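Local coordinates for 3-ketosteroid-delta4-5alpha-dehydrogenase (Rhodococcus jostii, PDB 4AT2), which catalyses the FAD-dependent desaturation of 5alpha-reduced 3-ketosteroids between C4 and C5, probably as a step in bacterial steroid breakdown, at residues Ile87-Gly92 with Val133-Trp138; Pro145-Phe150 with Val187-Gly192; Asp162-Ser167 with Pro181-His186; Ser262-Asp267 with Gly446-Gly451; Lys411-Gly416 with Glu426-Ile431. All blocks are in the same frame, centred on the assembly; numbering follows the deposited sequence.

Contact 1 of 5, residues Ile87-Gly92 with Val133-Trp138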
# COMPACT_ATOMS: atom_id res chain seq x y z
N ILE A 87 14.32 11.51 -17.91
CA ILE A 87 14.83 10.14 -17.88
C ILE A 87 15.83 10.12 -16.73
O ILE A 87 16.79 10.89 -16.73
CB ILE A 87 15.54 9.76 -19.21
CG1 ILE A 87 14.71 10.18 -20.43
CG2 ILE A 87 15.81 8.25 -19.23
CD1 ILE A 87 15.43 9.99 -21.76
N TYR A 88 15.56 9.29 -15.72
CA TYR A 88 16.34 9.27 -14.49
C TYR A 88 17.65 8.51 -14.67
O TYR A 88 17.68 7.29 -14.63
CB TYR A 88 15.51 8.70 -13.32
CG TYR A 88 16.11 9.08 -11.99
CD1 TYR A 88 15.75 10.28 -11.37
CD2 TYR A 88 17.08 8.28 -11.38
CE1 TYR A 88 16.32 10.66 -10.17
CE2 TYR A 88 17.66 8.65 -10.17
CZ TYR A 88 17.28 9.85 -9.58
OH TYR A 88 17.87 10.24 -8.41
N LEU A 89 18.74 9.25 -14.89
CA LEU A 89 20.03 8.64 -15.21
C LEU A 89 21.13 9.29 -14.40
O LEU A 89 21.01 10.44 -14.01
CB LEU A 89 20.32 8.79 -16.70
CG LEU A 89 19.26 8.22 -17.66
CD1 LEU A 89 19.59 8.66 -19.07
CD2 LEU A 89 19.19 6.70 -17.57
N GLY A 90 22.22 8.56 -14.16
CA GLY A 90 23.30 9.12 -13.36
C GLY A 90 24.49 8.21 -13.29
O GLY A 90 24.68 7.34 -14.16
N GLY A 91 25.30 8.42 -12.25
CA GLY A 91 26.53 7.67 -12.05
C GLY A 91 27.72 8.23 -12.79
O GLY A 91 28.77 7.58 -12.88
N GLY A 92 27.56 9.44 -13.33
CA GLY A 92 28.61 10.10 -14.10
C GLY A 92 28.39 10.14 -15.60
O GLY A 92 29.29 9.79 -16.36
N VAL A 133 25.18 4.97 -17.04
CA VAL A 133 25.99 5.71 -18.01
C VAL A 133 25.96 5.04 -19.38
O VAL A 133 25.79 5.72 -20.39
CB VAL A 133 27.43 5.92 -17.48
CG1 VAL A 133 28.34 6.54 -18.54
CG2 VAL A 133 27.39 6.80 -16.23
N GLU A 134 26.09 3.71 -19.42
CA GLU A 134 25.99 2.96 -20.68
C GLU A 134 24.64 3.23 -21.35
O GLU A 134 24.56 3.41 -22.57
CB GLU A 134 26.19 1.45 -20.46
CG GLU A 134 26.28 0.62 -21.75
CD GLU A 134 24.93 0.31 -22.39
OE1 GLU A 134 23.90 0.44 -21.71
OE2 GLU A 134 24.90 -0.08 -23.59
N HIS A 135 23.58 3.29 -20.53
CA HIS A 135 22.24 3.50 -21.07
C HIS A 135 22.06 4.89 -21.62
O HIS A 135 21.46 5.06 -22.69
CB HIS A 135 21.20 3.15 -20.02
CG HIS A 135 19.78 3.18 -20.53
ND1 HIS A 135 19.37 2.43 -21.58
CD2 HIS A 135 18.68 3.89 -20.10
CE1 HIS A 135 18.07 2.68 -21.81
NE2 HIS A 135 17.64 3.57 -20.90
N TYR A 136 22.62 5.90 -20.95
CA TYR A 136 22.59 7.27 -21.47
C TYR A 136 23.26 7.29 -22.85
O TYR A 136 22.72 7.85 -23.80
CB TYR A 136 23.32 8.25 -20.54
CG TYR A 136 23.43 9.65 -21.14
CD1 TYR A 136 22.37 10.55 -21.06
CD2 TYR A 136 24.59 10.04 -21.81
CE1 TYR A 136 22.47 11.82 -21.62
CE2 TYR A 136 24.69 11.31 -22.38
CZ TYR A 136 23.63 12.20 -22.27
OH TYR A 136 23.73 13.46 -22.84
N ASN A 137 24.44 6.69 -22.93
CA ASN A 137 25.20 6.62 -24.17
C ASN A 137 24.46 5.88 -25.28
O ASN A 137 24.52 6.26 -26.44
CB ASN A 137 26.58 6.00 -23.91
CG ASN A 137 27.46 6.90 -23.06
OD1 ASN A 137 27.27 8.12 -23.04
ND2 ASN A 137 28.41 6.30 -22.35
N TRP A 138 23.75 4.82 -24.89
CA TRP A 138 22.93 4.04 -25.80
C TRP A 138 21.82 4.89 -26.39
O TRP A 138 21.58 4.84 -27.60
CB TRP A 138 22.38 2.84 -25.04
CG TRP A 138 21.63 1.84 -25.88
CD1 TRP A 138 22.14 0.70 -26.50
CD2 TRP A 138 20.22 1.86 -26.21
NE1 TRP A 138 21.15 0.03 -27.16
CE2 TRP A 138 19.97 0.68 -27.04
CE3 TRP A 138 19.15 2.71 -25.92
CZ2 TRP A 138 18.71 0.37 -27.53
CZ3 TRP A 138 17.88 2.40 -26.43
CH2 TRP A 138 17.67 1.25 -27.21
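Leu89 packs its branched end against two successive aromatic residues of a helix, His135 and Tyr136, while Val133, earlier on the same helix, rests on the glycines that follow Leu89. The CB of Leu89 already points toward the helix but makes no close contact itself. The next atom, CG, stands anti to the carbonyl carbon (chi1 -56°), and from there the chain forks. CD1 comes to the rim of the Tyr136 ring, 3.9 Å from Tyr136 CD1, and close by it meets the tyrosine's CB. CD2 goes to the other ring, with 3.8 Å between Leu89 CD2 and His135 CD2. Both methyls arrive in the plane of their ring, at carbon-bearing edges, so apolar methyls suit these C-H edges and the imidazole nitrogens remain available to others: His135 NE2 bonds to Ser496, and ND1 to Arg500. Val133 packs on the glycines. Its CG2 lies 3.5 Å from Gly90 O and also 3.5 Å from Gly92 C, spanning the bend of three glycines. The positive phi of Gly91 (85°) itself favours glycine, and Gly92 adopts angles at which a CB would press on the preceding carbonyl oxygen. No hydrogen bond joins the two segments, although Ser132, just ahead of Val133, bonds to Gly90 N. The arrangement is plain hydrophobic packing of helix 132-141 against the chain leaving edge strand 87-88 of a small antiparallel sheet, with the leucine side chain about 10 Å from the bound FAD.

Contact 2 of 5, residues Pro145-Phe150 with Val187-Gly192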
# COMPACT_ATOMS: atom_id res chain seq x y z
N PRO A 145 18.68 13.54 -28.55
CA PRO A 145 19.56 14.68 -28.30
C PRO A 145 19.42 15.25 -26.88
O PRO A 145 18.32 15.27 -26.34
CB PRO A 145 19.07 15.71 -29.33
CG PRO A 145 17.59 15.45 -29.42
CD PRO A 145 17.38 13.98 -29.11
N PHE A 146 20.52 15.68 -26.29
CA PHE A 146 20.48 16.34 -24.98
C PHE A 146 21.32 17.61 -25.04
O PHE A 146 22.47 17.59 -25.53
CB PHE A 146 21.01 15.44 -23.86
CG PHE A 146 20.22 14.18 -23.64
CD1 PHE A 146 20.55 13.02 -24.34
CD2 PHE A 146 19.19 14.14 -22.70
CE1 PHE A 146 19.83 11.84 -24.13
CE2 PHE A 146 18.48 12.96 -22.49
CZ PHE A 146 18.80 11.81 -23.20
N LYS A 147 20.77 18.71 -24.54
CA LYS A 147 21.53 19.94 -24.43
C LYS A 147 22.38 19.87 -23.17
O LYS A 147 21.88 19.55 -22.09
CB LYS A 147 20.61 21.14 -24.35
CG LYS A 147 21.35 22.45 -24.48
CD LYS A 147 20.36 23.60 -24.50
CE LYS A 147 21.08 24.94 -24.48
NZ LYS A 147 20.10 26.02 -24.74
N GLU A 148 23.67 20.18 -23.30
CA GLU A 148 24.59 20.06 -22.16
C GLU A 148 24.51 21.34 -21.30
O GLU A 148 25.43 22.14 -21.25
CB GLU A 148 26.01 19.69 -22.63
CG GLU A 148 26.03 18.32 -23.31
CD GLU A 148 27.41 17.71 -23.53
OE1 GLU A 148 28.34 18.45 -23.90
OE2 GLU A 148 27.54 16.47 -23.33
N SER A 149 23.35 21.51 -20.66
CA SER A 149 23.10 22.65 -19.78
C SER A 149 22.13 22.22 -18.69
O SER A 149 21.30 21.31 -18.89
CB SER A 149 22.52 23.83 -20.57
OG SER A 149 21.35 23.43 -21.24
N PHE A 150 22.25 22.90 -17.55
CA PHE A 150 21.53 22.55 -16.33
C PHE A 150 20.56 23.66 -15.96
O PHE A 150 20.91 24.84 -16.00
CB PHE A 150 22.56 22.32 -15.21
CG PHE A 150 21.97 22.25 -13.82
CD1 PHE A 150 21.34 21.09 -13.37
CD2 PHE A 150 22.11 23.32 -12.94
CE1 PHE A 150 20.82 21.02 -12.08
CE2 PHE A 150 21.60 23.24 -11.64
CZ PHE A 150 20.95 22.09 -11.22
N VAL A 187 16.88 15.33 -19.81
CA VAL A 187 15.69 15.71 -20.59
C VAL A 187 16.09 15.92 -22.04
O VAL A 187 16.96 16.75 -22.32
CB VAL A 187 15.03 16.99 -20.02
CG1 VAL A 187 13.72 17.31 -20.75
CG2 VAL A 187 14.78 16.83 -18.53
N PRO A 188 15.49 15.17 -22.98
CA PRO A 188 15.86 15.36 -24.38
C PRO A 188 15.61 16.79 -24.87
O PRO A 188 14.69 17.46 -24.40
CB PRO A 188 14.97 14.36 -25.11
CG PRO A 188 14.76 13.27 -24.12
CD PRO A 188 14.62 13.99 -22.81
N GLN A 189 16.43 17.23 -25.81
CA GLN A 189 16.38 18.59 -26.32
C GLN A 189 15.22 18.72 -27.30
O GLN A 189 15.15 17.99 -28.29
CB GLN A 189 17.71 18.95 -27.00
CG GLN A 189 17.85 20.43 -27.36
CD GLN A 189 19.19 20.75 -28.00
OE1 GLN A 189 19.94 19.85 -28.40
NE2 GLN A 189 19.50 22.04 -28.09
N MET A 190 14.33 19.65 -27.00
CA MET A 190 13.12 19.87 -27.78
C MET A 190 12.59 21.27 -27.53
O MET A 190 12.61 21.75 -26.39
CB MET A 190 12.07 18.84 -27.37
CG MET A 190 10.81 18.86 -28.21
SD MET A 190 9.70 17.55 -27.66
CE MET A 190 8.18 18.06 -28.47
N ASP A 191 12.15 21.93 -28.60
CA ASP A 191 11.49 23.24 -28.48
C ASP A 191 9.96 23.10 -28.44
O ASP A 191 9.39 22.17 -29.02
CB ASP A 191 11.89 24.14 -29.64
CG ASP A 191 13.37 24.53 -29.60
OD1 ASP A 191 13.85 24.94 -28.52
OD2 ASP A 191 14.04 24.42 -30.64
N GLY A 192 9.32 24.04 -27.74
CA GLY A 192 7.86 24.07 -27.63
C GLY A 192 7.27 22.81 -27.03
O GLY A 192 6.29 22.28 -27.54
O HOH W 1 22.57 18.51 -28.54
O HOH W 2 18.06 18.92 -23.66
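Val187 meets Phe146 through its carbonyl group, not its side chain: Val187 O is 3.5 Å from Phe146 CD2. The same oxygen receives a hydrogen bond from a water, which in turn accepts from Lys147 N at 2.9 Å, so a solvent molecule bridges the two backbones here. Pro188 follows with its ring beside the phenylalanine, and its CD lies 4.0 Å from Phe146 CE2. Although the CB of Phe146 points away, its CG stands anti to the carbonyl carbon (chi1 -62°), which lets the ring swing back to the proline. A proline fits, since it offers a flat-sided apolar surface and has no N-H in need of a partner. Its CA also approaches Pro145 O, at 3.1 Å, as a CA-H...O contact. Gln189 makes the direct bond of the contact, Gln189 N to Pro145 O at 2.8 Å, nearly straight at 162° although the donor sits well above the carbonyl plane. The extended glutamine side chain then runs across Lys147, with Gln189 CD 3.9 Å from Lys147 CB. Its OE1 accepts a hydrogen bond from a second water, which also donates to Phe146 O. Its NE2 and Lys147 NZ share one carboxylate, that of Asp161, so the two chains are drawn together at their polar ends as well as along their carbons. Helix 202-214 places Met203 against Pro145 and Pro188, helix 94-98 presents Leu95 to Phe146, and Ile87 of strand 87-88 packs on both Phe146 and Pro188.

Contact 3 of 5, residues Asp162-Ser167 with Pro181-His186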
# COMPACT_ATOMS: atom_id res chain seq x y z
N ASP A 162 16.92 22.92 -21.74
CA ASP A 162 18.03 22.38 -20.96
C ASP A 162 17.91 20.88 -20.74
O ASP A 162 16.81 20.33 -20.71
CB ASP A 162 18.16 23.13 -19.63
CG ASP A 162 18.49 24.59 -19.84
OD1 ASP A 162 19.55 24.88 -20.44
OD2 ASP A 162 17.68 25.44 -19.44
N GLY A 163 19.06 20.23 -20.63
CA GLY A 163 19.09 18.77 -20.58
C GLY A 163 19.18 18.14 -19.20
O GLY A 163 18.96 16.94 -19.06
N LEU A 164 19.51 18.93 -18.18
CA LEU A 164 19.71 18.35 -16.85
C LEU A 164 19.05 19.19 -15.76
O LEU A 164 19.10 20.42 -15.79
CB LEU A 164 21.22 18.17 -16.57
CG LEU A 164 21.66 17.39 -15.31
CD1 LEU A 164 21.32 15.91 -15.41
CD2 LEU A 164 23.16 17.57 -15.13
N MET A 165 18.40 18.50 -14.82
CA MET A 165 17.67 19.17 -13.74
C MET A 165 17.52 18.20 -12.59
O MET A 165 17.42 17.00 -12.81
CB MET A 165 16.29 19.60 -14.27
CG MET A 165 15.46 20.44 -13.33
SD MET A 165 13.95 20.99 -14.16
CE MET A 165 13.00 21.56 -12.76
N TYR A 166 17.53 18.71 -11.36
CA TYR A 166 17.14 17.89 -10.20
C TYR A 166 15.69 17.48 -10.36
O TYR A 166 14.84 18.28 -10.77
CB TYR A 166 17.31 18.65 -8.88
CG TYR A 166 18.73 18.65 -8.37
CD1 TYR A 166 19.26 17.52 -7.73
CD2 TYR A 166 19.55 19.78 -8.53
CE1 TYR A 166 20.56 17.51 -7.25
CE2 TYR A 166 20.86 19.77 -8.05
CZ TYR A 166 21.36 18.64 -7.42
OH TYR A 166 22.66 18.63 -6.95
N SER A 167 15.39 16.22 -10.04
CA SER A 167 14.06 15.68 -10.34
C SER A 167 13.52 14.72 -9.27
O SER A 167 12.44 14.13 -9.45
CB SER A 167 14.06 15.01 -11.73
OG SER A 167 14.73 13.75 -11.72
N PRO A 181 24.11 15.14 -3.16
CA PRO A 181 23.19 15.60 -4.21
C PRO A 181 23.82 15.58 -5.59
O PRO A 181 24.95 16.03 -5.78
CB PRO A 181 22.89 17.04 -3.80
CG PRO A 181 23.02 17.03 -2.31
CD PRO A 181 24.18 16.10 -2.04
N ALA A 182 23.08 15.03 -6.55
CA ALA A 182 23.47 15.07 -7.95
C ALA A 182 22.18 15.06 -8.74
O ALA A 182 21.28 14.27 -8.45
CB ALA A 182 24.33 13.86 -8.32
N PRO A 183 22.06 15.94 -9.73
CA PRO A 183 20.87 15.97 -10.57
C PRO A 183 20.91 14.81 -11.54
O PRO A 183 21.96 14.53 -12.13
CB PRO A 183 20.99 17.32 -11.29
CG PRO A 183 22.47 17.56 -11.37
CD PRO A 183 23.03 17.00 -10.08
N ARG A 184 19.76 14.15 -11.71
CA ARG A 184 19.68 12.96 -12.55
C ARG A 184 18.53 13.04 -13.55
O ARG A 184 18.31 12.11 -14.30
CB ARG A 184 19.56 11.71 -11.67
CG ARG A 184 20.80 11.53 -10.79
CD ARG A 184 20.86 10.18 -10.08
NE ARG A 184 21.98 10.21 -9.14
CZ ARG A 184 21.85 10.47 -7.84
NH1 ARG A 184 20.65 10.66 -7.29
NH2 ARG A 184 22.95 10.52 -7.08
N GLY A 185 17.80 14.16 -13.55
CA GLY A 185 16.75 14.33 -14.55
C GLY A 185 17.35 14.74 -15.89
O GLY A 185 17.65 15.92 -16.10
N HIS A 186 17.52 13.77 -16.79
CA HIS A 186 18.05 14.02 -18.14
C HIS A 186 16.90 14.21 -19.09
O HIS A 186 16.03 13.36 -19.17
CB HIS A 186 18.92 12.85 -18.61
CG HIS A 186 20.23 12.73 -17.86
ND1 HIS A 186 20.30 12.48 -16.53
CD2 HIS A 186 21.54 12.81 -18.32
CE1 HIS A 186 21.59 12.41 -16.17
NE2 HIS A 186 22.35 12.61 -17.26
O HOH W 3 17.22 14.06 -10.44
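Ser167 and Arg184 meet through a water, just outside the paired strands. The water donates to Ser167 OG, accepts a hydrogen bond from Arg184 N at 2.8 Å and takes a weak one from Ser167 N; Ser167 OG also bonds to Ser488 O. Within the strands, Gly185 O accepts a hydrogen bond from Met165 N at 3.0 Å in its carbonyl plane, on a lone pair, and Leu164 CA approaches it at 3.3 Å as a CA-H...O contact. The return bond runs from Gly185 N to Met165 O, also 3.0 Å, which makes these two residues the hydrogen-bonded pair of an antiparallel ladder. Glycine is needed at this place because a CB would collide with Met165 O and Ser167 CB. In the adjoining non-hydrogen-bonded pair, Leu164 lies alongside His186 and sets its CD1 over the imidazole face, 3.8 Å from the ring centroid. That ring is kept from turning by His186 ND1, which donates to Arg184 O at 3.0 Å, the oxygen in the ring plane but the nitrogen well above the carbonyl plane of Arg184, and by Thr93 at NE2. Beyond the strands, Tyr166 lays its ring on Pro183, whose CB sits 3.8 Å from the ring centroid and only 4° off the normal. With CG anti to the carbonyl carbon (chi1 -81°), the tyrosine extends until its OH reaches Pro181 CB. Strand 185-186 is the middle of the three-stranded sheet, between 164-165 and 87-88; Leu95 of helix 94-98 covers Leu164 and His186, and Arg184 reaches past Gln96 to helix 105-115 and a salt bridge with Asp103.

Contact 4 of 5, residues Ser262-Asp267 with Gly446-Gly451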
# COMPACT_ATOMS: atom_id res chain seq x y z
N SER A 262 0.25 0.78 -17.59
CA SER A 262 -0.15 0.58 -16.19
C SER A 262 -1.61 0.16 -16.04
O SER A 262 -2.28 -0.14 -17.03
CB SER A 262 0.10 1.87 -15.41
OG SER A 262 -0.90 2.84 -15.69
N PHE A 263 -2.09 0.15 -14.80
CA PHE A 263 -3.51 -0.12 -14.52
C PHE A 263 -4.29 1.10 -14.05
O PHE A 263 -5.40 0.97 -13.55
CB PHE A 263 -3.71 -1.29 -13.53
CG PHE A 263 -3.20 -1.04 -12.11
CD1 PHE A 263 -1.86 -1.28 -11.78
CD2 PHE A 263 -4.08 -0.64 -11.10
CE1 PHE A 263 -1.41 -1.10 -10.47
CE2 PHE A 263 -3.63 -0.47 -9.79
CZ PHE A 263 -2.29 -0.70 -9.47
N ALA A 264 -3.71 2.28 -14.26
CA ALA A 264 -4.27 3.52 -13.69
C ALA A 264 -5.75 3.77 -14.03
O ALA A 264 -6.48 4.34 -13.23
CB ALA A 264 -3.44 4.72 -14.12
N TYR A 265 -6.18 3.34 -15.21
CA TYR A 265 -7.57 3.57 -15.62
C TYR A 265 -8.51 2.39 -15.42
O TYR A 265 -9.67 2.43 -15.82
CB TYR A 265 -7.63 4.20 -17.02
CG TYR A 265 -7.23 5.66 -16.91
CD1 TYR A 265 -8.08 6.58 -16.27
CD2 TYR A 265 -6.01 6.13 -17.40
CE1 TYR A 265 -7.72 7.91 -16.13
CE2 TYR A 265 -5.65 7.47 -17.28
CZ TYR A 265 -6.51 8.35 -16.64
OH TYR A 265 -6.17 9.69 -16.48
N ASN A 266 -8.03 1.36 -14.74
CA ASN A 266 -8.88 0.24 -14.35
C ASN A 266 -9.45 0.50 -12.94
O ASN A 266 -8.73 0.38 -11.95
CB ASN A 266 -8.06 -1.07 -14.42
CG ASN A 266 -8.90 -2.30 -14.13
OD1 ASN A 266 -9.72 -2.30 -13.21
ND2 ASN A 266 -8.67 -3.38 -14.89
N ASP A 267 -10.73 0.87 -12.87
CA ASP A 267 -11.34 1.27 -11.59
C ASP A 267 -11.32 0.16 -10.54
O ASP A 267 -11.04 0.44 -9.36
CB ASP A 267 -12.79 1.75 -11.79
CG ASP A 267 -12.89 3.06 -12.56
OD1 ASP A 267 -11.89 3.78 -12.72
OD2 ASP A 267 -14.01 3.39 -13.01
N GLY A 446 -2.59 11.28 -9.38
CA GLY A 446 -1.44 10.42 -9.62
C GLY A 446 -1.65 9.24 -10.52
O GLY A 446 -2.72 9.07 -11.11
N PHE A 447 -0.60 8.43 -10.64
CA PHE A 447 -0.62 7.24 -11.47
C PHE A 447 0.09 6.09 -10.76
O PHE A 447 0.80 6.31 -9.77
CB PHE A 447 -0.11 7.52 -12.92
CG PHE A 447 1.33 7.97 -13.01
CD1 PHE A 447 2.39 7.06 -12.91
CD2 PHE A 447 1.63 9.31 -13.28
CE1 PHE A 447 3.72 7.48 -13.03
CE2 PHE A 447 2.95 9.73 -13.41
CZ PHE A 447 4.00 8.82 -13.28
N THR A 448 -0.13 4.86 -11.23
CA THR A 448 0.30 3.66 -10.53
C THR A 448 1.71 3.25 -10.93
O THR A 448 2.14 3.50 -12.06
CB THR A 448 -0.67 2.50 -10.82
OG1 THR A 448 -0.73 2.26 -12.24
CG2 THR A 448 -2.07 2.84 -10.33
N LEU A 449 2.42 2.64 -9.98
CA LEU A 449 3.83 2.24 -10.17
C LEU A 449 4.02 0.75 -9.96
O LEU A 449 5.09 0.20 -10.26
CB LEU A 449 4.76 3.01 -9.21
CG LEU A 449 4.68 4.55 -9.29
CD1 LEU A 449 5.47 5.20 -8.16
CD2 LEU A 449 5.13 5.06 -10.66
N GLY A 450 2.99 0.08 -9.45
CA GLY A 450 3.07 -1.35 -9.16
C GLY A 450 2.75 -2.19 -10.36
O GLY A 450 2.10 -1.73 -11.30
N GLY A 451 3.19 -3.44 -10.36
CA GLY A 451 2.83 -4.33 -11.46
C GLY A 451 3.53 -5.66 -11.36
O GLY A 451 3.91 -6.10 -10.27
O HOH W 4 0.70 4.64 -14.26
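The Phe263 ring carries Thr448 on one face and has Gly450 O at its edge. Thr448 CG2 stands 3.8 Å from the ring centroid, shifted toward the rim, as a CH-pi contact. The carbonyl oxygen lies in the ring plane, 3.7 Å from Phe263 CE1, where the weakly positive hydrogens of the rim would suit it. Threonine fits because its two branches divide the work: with OG1 between the backbone N and the carbonyl carbon (chi1 58°), the methyl goes to the ring while OG1 packs 3.3 Å from Ser262 CB. With an alanine here instead of Phe263, the Thr448 methyl is likely to lose the ring face it rests on, and the packing of Met269 and Ile270 would probably be disturbed. Ser262 OG accepts a hydrogen bond from Ala264 N at 3.2 Å, forming an ST turn, and also bonds to His288. A water bridges Ser262 OG (2.8 Å) and Thr448 O (2.9 Å). The turn from Phe263 to Asn266 leads into helix 267-273, which Asn266 N-caps. Met269 and Ile270 of this helix pack on Phe263, and Ile270 on Thr448 as well, so the helix covers both, while strand 444-452 carries Phe447 to FAD and the bound steroid.

Contact 5 of 5, residues Lys411-Gly416 with Glu426-Ile431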
# COMPACT_ATOMS: atom_id res chain seq x y z
N LYS A 411 11.27 32.64 14.25
CA LYS A 411 12.37 32.79 15.22
C LYS A 411 13.65 32.16 14.66
O LYS A 411 14.73 32.76 14.70
CB LYS A 411 11.98 32.13 16.56
CG LYS A 411 13.09 32.16 17.60
CD LYS A 411 12.61 31.60 18.94
CE LYS A 411 12.66 30.09 18.95
NZ LYS A 411 11.32 29.46 18.79
N HIS A 412 13.52 30.97 14.11
CA HIS A 412 14.67 30.28 13.53
C HIS A 412 15.03 30.83 12.18
O HIS A 412 16.20 30.91 11.83
CB HIS A 412 14.43 28.78 13.50
CG HIS A 412 14.31 28.17 14.87
ND1 HIS A 412 15.38 27.92 15.65
CD2 HIS A 412 13.18 27.80 15.60
CE1 HIS A 412 14.96 27.39 16.82
NE2 HIS A 412 13.62 27.32 16.80
N ALA A 413 14.03 31.24 11.41
CA ALA A 413 14.29 31.74 10.04
C ALA A 413 15.08 33.05 10.04
O ALA A 413 15.77 33.35 9.06
CB ALA A 413 12.99 31.91 9.27
N ALA A 414 14.98 33.82 11.11
CA ALA A 414 15.76 35.06 11.26
C ALA A 414 17.26 34.75 11.35
O ALA A 414 18.11 35.63 11.14
CB ALA A 414 15.28 35.86 12.47
N GLU A 415 17.56 33.48 11.64
CA GLU A 415 18.93 32.97 11.68
C GLU A 415 19.23 32.08 10.46
O GLU A 415 20.24 31.36 10.44
CB GLU A 415 19.17 32.20 13.00
CG GLU A 415 18.88 33.05 14.25
CD GLU A 415 18.89 32.28 15.56
OE1 GLU A 415 19.28 31.09 15.58
OE2 GLU A 415 18.51 32.88 16.59
N GLY A 416 18.37 32.14 9.45
CA GLY A 416 18.52 31.33 8.22
C GLY A 416 18.44 29.84 8.46
O GLY A 416 18.97 29.05 7.67
N GLU A 426 19.09 29.03 1.86
CA GLU A 426 18.81 29.99 0.78
C GLU A 426 17.32 30.33 0.63
O GLU A 426 16.97 31.40 0.13
CB GLU A 426 19.37 29.47 -0.55
CG GLU A 426 19.17 27.98 -0.79
CD GLU A 426 20.39 27.13 -0.44
OE1 GLU A 426 20.90 27.20 0.72
OE2 GLU A 426 20.86 26.36 -1.32
N TRP A 427 16.45 29.40 1.04
CA TRP A 427 15.00 29.62 0.96
C TRP A 427 14.38 29.98 2.29
O TRP A 427 13.15 30.10 2.40
CB TRP A 427 14.31 28.37 0.44
CG TRP A 427 14.73 28.01 -0.97
CD1 TRP A 427 15.41 26.88 -1.39
CD2 TRP A 427 14.52 28.82 -2.17
NE1 TRP A 427 15.62 26.91 -2.75
CE2 TRP A 427 15.11 28.06 -3.27
CE3 TRP A 427 13.92 30.05 -2.44
CZ2 TRP A 427 15.09 28.53 -4.58
CZ3 TRP A 427 13.90 30.50 -3.76
CH2 TRP A 427 14.48 29.76 -4.80
N VAL A 428 15.20 30.13 3.33
CA VAL A 428 14.68 30.36 4.67
C VAL A 428 14.80 31.83 5.06
O VAL A 428 15.89 32.39 5.12
CB VAL A 428 15.43 29.48 5.70
CG1 VAL A 428 15.02 29.84 7.12
CG2 VAL A 428 15.16 28.00 5.45
N LYS A 429 13.66 32.47 5.34
CA LYS A 429 13.64 33.81 5.90
C LYS A 429 12.28 34.01 6.53
O LYS A 429 11.34 33.29 6.19
CB LYS A 429 13.94 34.88 4.84
CG LYS A 429 12.91 34.98 3.74
CD LYS A 429 13.27 36.15 2.83
CE LYS A 429 12.28 36.31 1.70
NZ LYS A 429 12.71 37.51 0.92
N PRO A 430 12.16 34.95 7.48
CA PRO A 430 10.87 35.10 8.14
C PRO A 430 9.73 35.43 7.19
O PRO A 430 9.93 36.12 6.18
CB PRO A 430 11.10 36.27 9.11
CG PRO A 430 12.57 36.20 9.42
CD PRO A 430 13.20 35.80 8.11
N ILE A 431 8.56 34.90 7.50
CA ILE A 431 7.35 35.28 6.80
C ILE A 431 6.90 36.64 7.31
O ILE A 431 6.71 36.83 8.52
CB ILE A 431 6.23 34.25 7.01
CG1 ILE A 431 6.68 32.88 6.53
CG2 ILE A 431 4.96 34.68 6.27
CD1 ILE A 431 5.75 31.77 6.95
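Ala413 pushes its methyl into a shallow hollow lined by Val428, the backbone of Lys429 and the ring of Pro430. Its CB lies 3.5 Å from Lys429 C and 3.6 Å from Val428 CG1, so a small methyl suits this place. The valine is the answering bump. Its CG1, anti to the backbone N (chi1 173°), enters the dip where the chain leaves the helix, touching Ala413 CA and standing 3.7 Å from Gly416 C. That dip exists because the chain turns back in a Schellman motif, with Gly416 N bonded to Ala413 O, Ser417 N bonded to His412 O, and Gly416 taking the positive phi (63°) that glycine tolerates easily. Pro430 closes the other side. Its CG lies 3.8 Å from Ala414 N and its CD 3.7 Å from Ala413 O, so the ring lies on the backbone of Ala413 and Ala414. With a glycine in place of Pro430 that ring is lost, and the chain after Lys429 is likely to be freer to turn. Just outside, Ser425 bonds to Gly416 O, while Lys411 and His412 turn to Ala399 of the second subunit. With no hydrogen bond between the two segments, they meet by non-directional van der Waals contact; a directional tie comes from Asn410 of the helix to Ile431 N.

Contacts 1, 2 and 3 form one continuous cluster, with contact 3 centred 11 Å from each of the other two and nested within the chain loop that contact 2 closes. Ile87 N lies 2.8 Å from His186 O, a probable hydrogen bond joining contacts 1 and 3 in one sheet, and Val187 N lies 2.7 Å from Gly163 O, probably bonding contact 2 to contact 3. The side chain of Val187 is about 7 Å from FAD and that of Ser167 about 7 Å from the steroid. Contact 4, centred 26 Å from contact 3, holds the pocket residue Phe447. Contact 5, nested in the loop contact 4 closes, lies beside the second subunit, its nearest atoms about 9 Å from those of contact 3.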